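Local coordinates for T9SS C-terminal target domain-containing protein (Bacteroides cellulosilyticus, PDB 5JVK), which probably hydrolyses O-glycosidic bonds as a family 39 glycoside hydrolase of a gut symbiont, with endo-acting activity on a carbohydrate chain, at residues Arg123-Met127 / Ala128-Arg132. Numbering follows the deposited sequence.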
ATOM      1  N   ARG A 123      -0.282  11.988  -8.196  1.00 33.46           N
ATOM      2  CA  ARG A 123       0.065  13.037  -7.233  1.00 34.87           C
ATOM      3  C   ARG A 123      -0.420  12.646  -5.831  1.00 33.44           C
ATOM      4  O   ARG A 123       0.281  12.870  -4.841  1.00 33.59           O
ATOM      5  CB  ARG A 123      -0.544  14.375  -7.665  1.00 37.58           C
ATOM      6  CG  ARG A 123      -0.100  15.591  -6.861  1.00 40.55           C
ATOM      7  CD  ARG A 123      -0.644  16.869  -7.493  1.00 43.24           C
ATOM      8  NE  ARG A 123      -0.928  17.914  -6.504  1.00 45.81           N
ATOM      9  CZ  ARG A 123      -1.683  18.998  -6.719  1.00 47.77           C
ATOM     10  NH1 ARG A 123      -2.258  19.224  -7.903  1.00 48.00           N
ATOM     11  NH2 ARG A 123      -1.870  19.875  -5.732  1.00 48.88           N
ATOM     12  N   LEU A 124      -1.615  12.055  -5.758  1.00 31.62           N
ATOM     13  CA  LEU A 124      -2.169  11.561  -4.495  1.00 30.50           C
ATOM     14  C   LEU A 124      -1.418  10.329  -3.972  1.00 30.11           C
ATOM     15  O   LEU A 124      -1.255  10.177  -2.763  1.00 29.58           O
ATOM     16  CB  LEU A 124      -3.665  11.259  -4.639  1.00 30.27           C
ATOM     17  CG  LEU A 124      -4.561  12.479  -4.888  1.00 30.03           C
ATOM     18  CD1 LEU A 124      -5.879  12.085  -5.532  1.00 30.06           C
ATOM     19  CD2 LEU A 124      -4.815  13.237  -3.597  1.00 30.30           C
ATOM     20  N   ILE A 125      -0.971   9.459  -4.880  1.00 29.65           N
ATOM     21  CA  ILE A 125      -0.123   8.315  -4.518  1.00 29.25           C
ATOM     22  C   ILE A 125       1.223   8.786  -3.960  1.00 29.30           C
ATOM     23  O   ILE A 125       1.714   8.217  -2.981  1.00 29.21           O
ATOM     24  CB  ILE A 125       0.096   7.344  -5.713  1.00 29.08           C
ATOM     25  CG1 ILE A 125      -1.219   6.641  -6.076  1.00 29.04           C
ATOM     26  CG2 ILE A 125       1.158   6.291  -5.386  1.00 28.98           C
ATOM     27  CD1 ILE A 125      -1.269   6.082  -7.484  1.00 29.03           C
ATOM     28  N   ARG A 126       1.807   9.811  -4.583  1.00 29.27           N
ATOM     29  CA  ARG A 126       3.092  10.382  -4.146  1.00 29.46           C
ATOM     30  C   ARG A 126       3.040  10.935  -2.719  1.00 28.72           C
ATOM     31  O   ARG A 126       3.931  10.658  -1.914  1.00 29.02           O
ATOM     32  CB  ARG A 126       3.560  11.483  -5.116  1.00 30.08           C
ATOM     33  CG  ARG A 126       4.763  12.308  -4.659  1.00 30.88           C
ATOM     34  CD  ARG A 126       6.003  11.462  -4.415  1.00 31.68           C
ATOM     35  NE  ARG A 126       7.114  12.273  -3.912  1.00 32.84           N
ATOM     36  CZ  ARG A 126       7.238  12.734  -2.662  1.00 33.17           C
ATOM     37  NH1 ARG A 126       6.319  12.472  -1.728  1.00 33.66           N
ATOM     38  NH2 ARG A 126       8.305  13.462  -2.336  1.00 33.03           N
ATOM     39  N   MET A 127       2.002  11.711  -2.417  1.00 27.76           N
ATOM     40  CA  MET A 127       1.858  12.332  -1.094  1.00 27.43           C
ATOM     41  C   MET A 127       1.541  11.329   0.030  1.00 26.68           C
ATOM     42  O   MET A 127       1.688  11.660   1.207  1.00 25.96           O
ATOM     43  CB  MET A 127       0.804  13.450  -1.136  1.00 27.57           C
ATOM     44  CG  MET A 127       1.231  14.660  -1.952  1.00 27.80           C
ATOM     45  SD  MET A 127       0.051  16.027  -1.888  1.00 28.33           S
ATOM     46  CE  MET A 127      -1.312  15.352  -2.833  1.00 27.96           C
ATOM     47  N   ALA A 128       1.091  10.125  -0.331  1.00 26.08           N
ATOM     48  CA  ALA A 128       0.940   9.018   0.626  1.00 25.64           C
ATOM     49  C   ALA A 128       2.272   8.342   0.984  1.00 25.39           C
ATOM     50  O   ALA A 128       2.323   7.552   1.930  1.00 25.31           O
ATOM     51  CB  ALA A 128      -0.038   7.984   0.092  1.00 25.52           C
ATOM     52  N   GLY A 129       3.328   8.624   0.214  1.00 24.67           N
ATOM     53  CA  GLY A 129       4.687   8.164   0.515  1.00 24.29           C
ATOM     54  C   GLY A 129       5.142   6.928  -0.242  1.00 23.87           C
ATOM     55  O   GLY A 129       6.250   6.449  -0.018  1.00 23.87           O
ATOM     56  N   PHE A 130       4.310   6.415  -1.148  1.00 23.48           N
ATOM     57  CA  PHE A 130       4.622   5.183  -1.873  1.00 23.36           C
ATOM     58  C   PHE A 130       5.683   5.405  -2.953  1.00 23.33           C
ATOM     59  O   PHE A 130       5.722   6.463  -3.590  1.00 23.42           O
ATOM     60  CB  PHE A 130       3.361   4.601  -2.513  1.00 23.50           C
ATOM     61  CG  PHE A 130       2.296   4.211  -1.522  1.00 23.59           C
ATOM     62  CD1 PHE A 130       2.430   3.055  -0.754  1.00 23.48           C
ATOM     63  CD2 PHE A 130       1.152   4.990  -1.363  1.00 23.45           C
ATOM     64  CE1 PHE A 130       1.449   2.691   0.159  1.00 23.57           C
ATOM     65  CE2 PHE A 130       0.167   4.631  -0.454  1.00 23.54           C
ATOM     66  CZ  PHE A 130       0.314   3.478   0.309  1.00 23.67           C
ATOM     67  N   THR A 131       6.546   4.404  -3.135  1.00 23.13           N
ATOM     68  CA  THR A 131       7.549   4.380  -4.210  1.00 23.10           C
ATOM     69  C   THR A 131       7.319   3.273  -5.246  1.00 23.16           C
ATOM     70  O   THR A 131       8.095   3.152  -6.198  1.00 23.28           O
ATOM     71  CB  THR A 131       8.959   4.180  -3.633  1.00 23.01           C
ATOM     72  OG1 THR A 131       9.003   2.945  -2.911  1.00 22.86           O
ATOM     73  CG2 THR A 131       9.326   5.329  -2.717  1.00 23.20           C
ATOM     74  N   ARG A 132       6.279   2.459  -5.053  1.00 23.22           N
ATOM     75  CA  ARG A 132       5.922   1.401  -5.997  1.00 23.14           C
ATOM     76  C   ARG A 132       4.417   1.378  -6.218  1.00 23.39           C
ATOM     77  O   ARG A 132       3.646   1.746  -5.330  1.00 23.55           O
ATOM     78  CB  ARG A 132       6.370   0.037  -5.472  1.00 23.00           C
ATOM     79  CG  ARG A 132       7.869  -0.113  -5.286  1.00 23.10           C
ATOM     80  CD  ARG A 132       8.196  -1.477  -4.710  1.00 23.25           C
ATOM     81  NE  ARG A 132       9.615  -1.632  -4.385  1.00 23.42           N
ATOM     82  CZ  ARG A 132      10.588  -1.891  -5.259  1.00 23.48           C
ATOM     83  NH1 ARG A 132      10.335  -2.024  -6.562  1.00 23.78           N
ATOM     84  NH2 ARG A 132      11.838  -2.015  -4.824  1.00 23.57           N
TER
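With chi1 at -68°, Ile-125 sets CG2 anti to its backbone N, which places CG2 4.0 Å from CB of Phe-130, the two side chains crossing roughly at right angles. Phe-130 in turn holds CG anti to its carbonyl carbon (chi1 -62°), and this directs the ring's edge, not its face, to the helix end: CD2 of Phe-130 is 3.7 Å from O of Ile-125, which lies near the ring plane. The same oxygen has CB of Ala-128 3.5 Å away, so methyl and ring edge both pack around it. Backbone bonding is uneven. N of Ala-128 reaches O of Leu-124 (3.4 Å) and O of Ile-125 (3.3 Å) only weakly, whereas N of Gly-129 bonds O of Arg-126 at 3.0 Å. Tyr-405 also hydrogen-bonds O of Leu-124, while Val-108 of strand 106-109 touches both Ile-125 and Phe-130, continuing the apolar packing. Gly-129, at positive phi (99°), is the first residue to leave helical geometry. That phi and the Gly-129 bond, with N of Phe-130 making a long approach of 3.7 Å to O of Ile-125, identify a Schellman motif ending helix 118-127, at the turn into strand 132-138 of the eight-stranded parallel beta/alpha barrel.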